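Local coordinates for protein B-agarase (Saccharophagus degradans, PDB 4BQ2) that hydrolyses the beta-linkages of agarose in an exo fashion, as a family 50 glycoside hydrolase, at residues F152-W156 and G157-L161; P193-D196 and E197-V201. All coordinates share one frame; numbering follows the deposited sequence.

Contact 1. Residues F152-W156 and G157-L161; sequences FVWMW and GVKNL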
loop_
_atom_site.group_PDB
_atom_site.type_symbol
_atom_site.label_atom_id
_atom_site.label_comp_id
_atom_site.label_asym_id
_atom_site.label_seq_id
_atom_site.Cartn_x
_atom_site.Cartn_y
_atom_site.Cartn_z
ATOM N N PHE A 152 8.542 -5.573 -17.126
ATOM C CA PHE A 152 8.532 -4.619 -16.001
ATOM C C PHE A 152 7.079 -4.495 -15.555
ATOM O O PHE A 152 6.145 -4.446 -16.398
ATOM C CB PHE A 152 9.023 -3.231 -16.419
ATOM C CG PHE A 152 10.498 -2.961 -16.175
ATOM C CD1 PHE A 152 10.929 -2.399 -14.971
ATOM C CD2 PHE A 152 11.445 -3.172 -17.188
ATOM C CE1 PHE A 152 12.282 -2.101 -14.748
ATOM C CE2 PHE A 152 12.791 -2.888 -16.975
ATOM C CZ PHE A 152 13.217 -2.340 -15.760
ATOM N N VAL A 153 6.867 -4.426 -14.246
ATOM C CA VAL A 153 5.505 -4.469 -13.731
ATOM C C VAL A 153 4.940 -3.071 -13.686
ATOM O O VAL A 153 5.633 -2.141 -13.269
ATOM C CB VAL A 153 5.503 -5.041 -12.304
ATOM C CG1 VAL A 153 4.121 -5.072 -11.679
ATOM C CG2 VAL A 153 6.122 -6.433 -12.310
ATOM N N TRP A 154 3.659 -2.918 -14.006
ATOM C CA TRP A 154 3.049 -1.601 -13.950
ATOM C C TRP A 154 2.903 -1.140 -12.499
ATOM O O TRP A 154 2.431 -1.906 -11.654
ATOM C CB TRP A 154 1.662 -1.620 -14.600
ATOM C CG TRP A 154 1.035 -0.266 -14.582
ATOM C CD1 TRP A 154 -0.020 0.144 -13.817
ATOM C CD2 TRP A 154 1.435 0.861 -15.361
ATOM N NE1 TRP A 154 -0.290 1.477 -14.052
ATOM C CE2 TRP A 154 0.591 1.935 -15.005
ATOM C CE3 TRP A 154 2.436 1.070 -16.336
ATOM C CZ2 TRP A 154 0.686 3.204 -15.608
ATOM C CZ3 TRP A 154 2.542 2.350 -16.935
ATOM C CH2 TRP A 154 1.672 3.397 -16.560
ATOM N N MET A 155 3.277 0.119 -12.243
ATOM C CA MET A 155 3.150 0.748 -10.933
ATOM C C MET A 155 2.142 1.898 -10.979
ATOM O O MET A 155 1.065 1.845 -10.329
ATOM C CB MET A 155 4.532 1.208 -10.415
ATOM C CG MET A 155 5.542 0.067 -10.298
ATOM S SD MET A 155 5.110 -1.164 -9.040
ATOM C CE MET A 155 5.777 -0.344 -7.589
ATOM N N TRP A 156 2.458 2.942 -11.740
ATOM C CA TRP A 156 1.547 4.099 -11.856
ATOM C C TRP A 156 2.046 5.032 -12.940
ATOM O O TRP A 156 3.181 4.892 -13.418
ATOM C CB TRP A 156 1.490 4.895 -10.530
ATOM C CG TRP A 156 2.840 5.059 -9.894
ATOM C CD1 TRP A 156 3.838 5.916 -10.263
ATOM C CD2 TRP A 156 3.343 4.314 -8.784
ATOM N NE1 TRP A 156 4.937 5.753 -9.445
ATOM C CE2 TRP A 156 4.659 4.764 -8.535
ATOM C CE3 TRP A 156 2.804 3.299 -7.971
ATOM C CZ2 TRP A 156 5.449 4.238 -7.503
ATOM C CZ3 TRP A 156 3.605 2.756 -6.951
ATOM C CH2 TRP A 156 4.906 3.239 -6.724
ATOM N N GLY A 157 1.204 6.013 -13.290
ATOM C CA GLY A 157 1.622 7.103 -14.157
ATOM C C GLY A 157 0.856 7.094 -15.473
ATOM O O GLY A 157 -0.265 6.550 -15.573
ATOM N N VAL A 158 1.475 7.666 -16.499
ATOM C CA VAL A 158 0.787 7.852 -17.786
ATOM C C VAL A 158 1.018 6.644 -18.702
ATOM O O VAL A 158 2.169 6.297 -18.989
ATOM C CB VAL A 158 1.219 9.171 -18.485
ATOM C CG1 VAL A 158 0.577 9.266 -19.864
ATOM C CG2 VAL A 158 0.822 10.378 -17.643
ATOM N N LYS A 159 -0.064 6.004 -19.138
ATOM C CA LYS A 159 0.047 4.807 -19.993
ATOM C C LYS A 159 0.520 5.091 -21.430
ATOM O O LYS A 159 1.208 4.264 -22.054
ATOM C CB LYS A 159 -1.274 4.040 -20.037
ATOM C CG LYS A 159 -1.464 3.062 -18.865
ATOM C CD LYS A 159 -2.221 3.699 -17.698
ATOM C CE LYS A 159 -2.708 2.617 -16.704
ATOM N NZ LYS A 159 -3.697 3.193 -15.728
ATOM N N ASN A 160 0.122 6.237 -21.964
ATOM C CA ASN A 160 0.544 6.620 -23.309
ATOM C C ASN A 160 1.280 7.940 -23.343
ATOM O O ASN A 160 0.662 9.021 -23.343
ATOM C CB ASN A 160 -0.657 6.605 -24.243
ATOM C CG ASN A 160 -1.228 5.213 -24.377
ATOM O OD1 ASN A 160 -0.599 4.331 -24.973
ATOM N ND2 ASN A 160 -2.373 4.980 -23.751
ATOM N N LEU A 161 2.603 7.825 -23.340
ATOM C CA LEU A 161 3.518 8.951 -23.411
ATOM C C LEU A 161 3.539 9.526 -24.834
ATOM O O LEU A 161 3.095 8.861 -25.766
ATOM C CB LEU A 161 4.938 8.525 -23.006
ATOM C CG LEU A 161 5.177 8.098 -21.547
ATOM C CD1 LEU A 161 6.658 7.848 -21.314
ATOM C CD2 LEU A 161 4.637 9.135 -20.555
#

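Contact 2. Residues P193-D196 and E197-V201; sequences PPQD and ENFLV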
loop_
_atom_site.group_PDB
_atom_site.type_symbol
_atom_site.label_atom_id
_atom_site.label_comp_id
_atom_site.label_asym_id
_atom_site.label_seq_id
_atom_site.Cartn_x
_atom_site.Cartn_y
_atom_site.Cartn_z
ATOM N N PRO A 193 5.772 -8.469 -30.299
ATOM C CA PRO A 193 5.132 -9.624 -30.902
ATOM C C PRO A 193 3.632 -9.363 -31.033
ATOM O O PRO A 193 3.117 -8.392 -30.447
ATOM C CB PRO A 193 5.370 -10.736 -29.877
ATOM C CG PRO A 193 6.616 -10.338 -29.157
ATOM C CD PRO A 193 6.621 -8.829 -29.146
ATOM N N PRO A 194 2.925 -10.195 -31.819
ATOM C CA PRO A 194 1.457 -10.068 -31.893
ATOM C C PRO A 194 0.826 -10.301 -30.508
ATOM O O PRO A 194 1.284 -11.175 -29.771
ATOM C CB PRO A 194 1.045 -11.208 -32.834
ATOM C CG PRO A 194 2.262 -11.520 -33.636
ATOM C CD PRO A 194 3.465 -11.158 -32.796
ATOM N N GLN A 195 -0.212 -9.542 -30.182
ATOM C CA GLN A 195 -0.901 -9.716 -28.905
ATOM C C GLN A 195 -1.645 -11.054 -28.857
ATOM O O GLN A 195 -2.417 -11.364 -29.755
ATOM C CB GLN A 195 -1.869 -8.581 -28.670
ATOM C CG GLN A 195 -2.544 -8.663 -27.316
ATOM C CD GLN A 195 -3.449 -7.491 -27.057
ATOM O OE1 GLN A 195 -4.341 -7.184 -27.850
ATOM N NE2 GLN A 195 -3.239 -6.834 -25.941
ATOM N N ASP A 196 -1.405 -11.844 -27.813
ATOM C CA ASP A 196 -2.144 -13.081 -27.613
ATOM C C ASP A 196 -3.573 -12.728 -27.187
ATOM O O ASP A 196 -3.799 -12.221 -26.070
ATOM C CB ASP A 196 -1.425 -13.986 -26.597
ATOM C CG ASP A 196 -2.285 -15.159 -26.114
ATOM O OD1 ASP A 196 -3.313 -15.487 -26.746
ATOM O OD2 ASP A 196 -1.911 -15.759 -25.081
ATOM N N GLU A 197 -4.488 -13.021 -28.108
ATOM C CA GLU A 197 -5.919 -12.857 -27.959
ATOM C C GLU A 197 -6.464 -13.346 -26.611
ATOM O O GLU A 197 -7.421 -12.786 -26.082
ATOM C CB GLU A 197 -6.608 -13.603 -29.116
ATOM C CG GLU A 197 -6.138 -15.046 -29.334
ATOM C CD GLU A 197 -4.723 -15.175 -29.892
ATOM O OE1 GLU A 197 -4.290 -14.309 -30.684
ATOM O OE2 GLU A 197 -4.036 -16.160 -29.539
ATOM N N ASN A 198 -5.828 -14.382 -26.072
ATOM C CA ASN A 198 -6.263 -15.096 -24.876
ATOM C C ASN A 198 -5.480 -14.735 -23.614
ATOM O O ASN A 198 -5.561 -15.447 -22.599
ATOM C CB ASN A 198 -6.166 -16.592 -25.106
ATOM C CG ASN A 198 -7.116 -17.057 -26.175
ATOM O OD1 ASN A 198 -8.260 -16.585 -26.248
ATOM N ND2 ASN A 198 -6.646 -17.965 -27.028
ATOM N N PHE A 199 -4.749 -13.626 -23.647
ATOM C CA PHE A 199 -3.921 -13.307 -22.480
ATOM C C PHE A 199 -4.738 -13.025 -21.203
ATOM O O PHE A 199 -4.213 -13.178 -20.107
ATOM C CB PHE A 199 -2.893 -12.204 -22.775
ATOM C CG PHE A 199 -3.427 -10.818 -22.589
ATOM C CD1 PHE A 199 -4.285 -10.252 -23.525
ATOM C CD2 PHE A 199 -3.080 -10.079 -21.454
ATOM C CE1 PHE A 199 -4.784 -8.965 -23.341
ATOM C CE2 PHE A 199 -3.580 -8.811 -21.262
ATOM C CZ PHE A 199 -4.420 -8.246 -22.209
ATOM N N LEU A 200 -6.001 -12.609 -21.333
ATOM C CA LEU A 200 -6.849 -12.425 -20.149
ATOM C C LEU A 200 -7.896 -13.526 -19.959
ATOM O O LEU A 200 -8.834 -13.360 -19.184
ATOM C CB LEU A 200 -7.519 -11.042 -20.154
ATOM C CG LEU A 200 -6.608 -9.796 -20.038
ATOM C CD1 LEU A 200 -7.452 -8.526 -20.180
ATOM C CD2 LEU A 200 -5.830 -9.802 -18.723
ATOM N N VAL A 201 -7.721 -14.637 -20.668
ATOM C CA VAL A 201 -8.708 -15.718 -20.708
ATOM C C VAL A 201 -8.226 -16.903 -19.875
ATOM O O VAL A 201 -7.108 -17.387 -20.070
ATOM C CB VAL A 201 -8.970 -16.200 -22.166
ATOM C CG1 VAL A 201 -9.774 -17.497 -22.181
ATOM C CG2 VAL A 201 -9.718 -15.138 -22.954
#

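Contact 1. Residues F152-W156 and G157-L161
W154 meets G157, V158 and K159 where strand 150-155 of the CBM-like domain turns into the next loop. A classic beta bulge sits at this corner, with M155 and W156 both facing T99 of strand 97-104. V153, the residue ahead of W154, packs on I102 of that strand. The W154 indole has CG anti to the backbone N (chi1 -179°), which places it beside its own carbonyl carbon and toward 157-161. Its benzo edge points at two backbone oxygens lying near the ring plane. W154 CZ2 is 3.5 Å from G157 O, and W154 CH2 is 3.8 Å from V158 O. The K159 chain bends at chi2 (93°) and crosses the indole at about a right angle. Its CG makes an off-centre CH-pi contact, 4.3 Å from the centroid of the W154 six-membered ring. K159 NZ goes on to a salt bridge with D125 and a hydrogen bond to N133 O. At M155 the side chain turns from the loop, and its CB lies over one face of the W156 ring. W156 N lies over the face of W154 opposite K159, 3.8 Å above the ring plane and toward the rim.

Contact 2. Residues P193-D196 and E197-V201
The F199 ring and the Q195 side-chain amide are nearly parallel, their planes 16° apart. They meet obliquely, with Q195 NE2 3.7 Å from F199 CE1. The Q195 chain is extended, which carries its amide out to the ring. One face of the F199 ring takes L200 CG, 3.4 Å above the ring plane and shifted toward the rim. At the ring edge, near the plane, D196 O lies 3.3 Å from F199 CD1. The same oxygen accepts a hydrogen bond from F199 N at 3.0 Å, with the donor above the carbonyl plane. D196 also binds through its side chain. CG is anti to the backbone N (chi1 168°), which leaves the carboxylate beside the chain that follows. There D196 OD1 accepts N198 N at 2.8 Å. This bond is fairly straight (160° at the hydrogen), and the donor comes from above the carboxylate plane. Two groups of D196 thus grip two successive amides. The backbone of D196 is also hydrogen-bonded to that of T144, and Q195 and F199 both pack on T144. The arrangement is an Asx turn on D196 combined with a type I beta turn from D196 to F199. V201 N donates to N198 O at 3.0 Å and closes the next turn, a type I turn from N198 to V201 that follows at once in this surface loop.

In the fold
Contact 1 and contact 2 come in series along the chain, and all four segments fall in the range of the CBM-like domain. Their centres are about 19 Å apart. Their nearest atoms stay about 11 Å apart, so they do not touch. Contact 1 is partly buried, its centre about 17 Å from the centre of the chain. It also meets a distant part of the sequence: V153 touches H664 and W156 touches L667. Contact 2 is a surface contact, its centre about 29 Å from the centre of the chain. It lies on the way from strand 180-191 to helix 222-235. That strand carries D185, which helps bind the calcium ion with D7, E9, S37 and K38. Neither contact contributes a residue to this metal site.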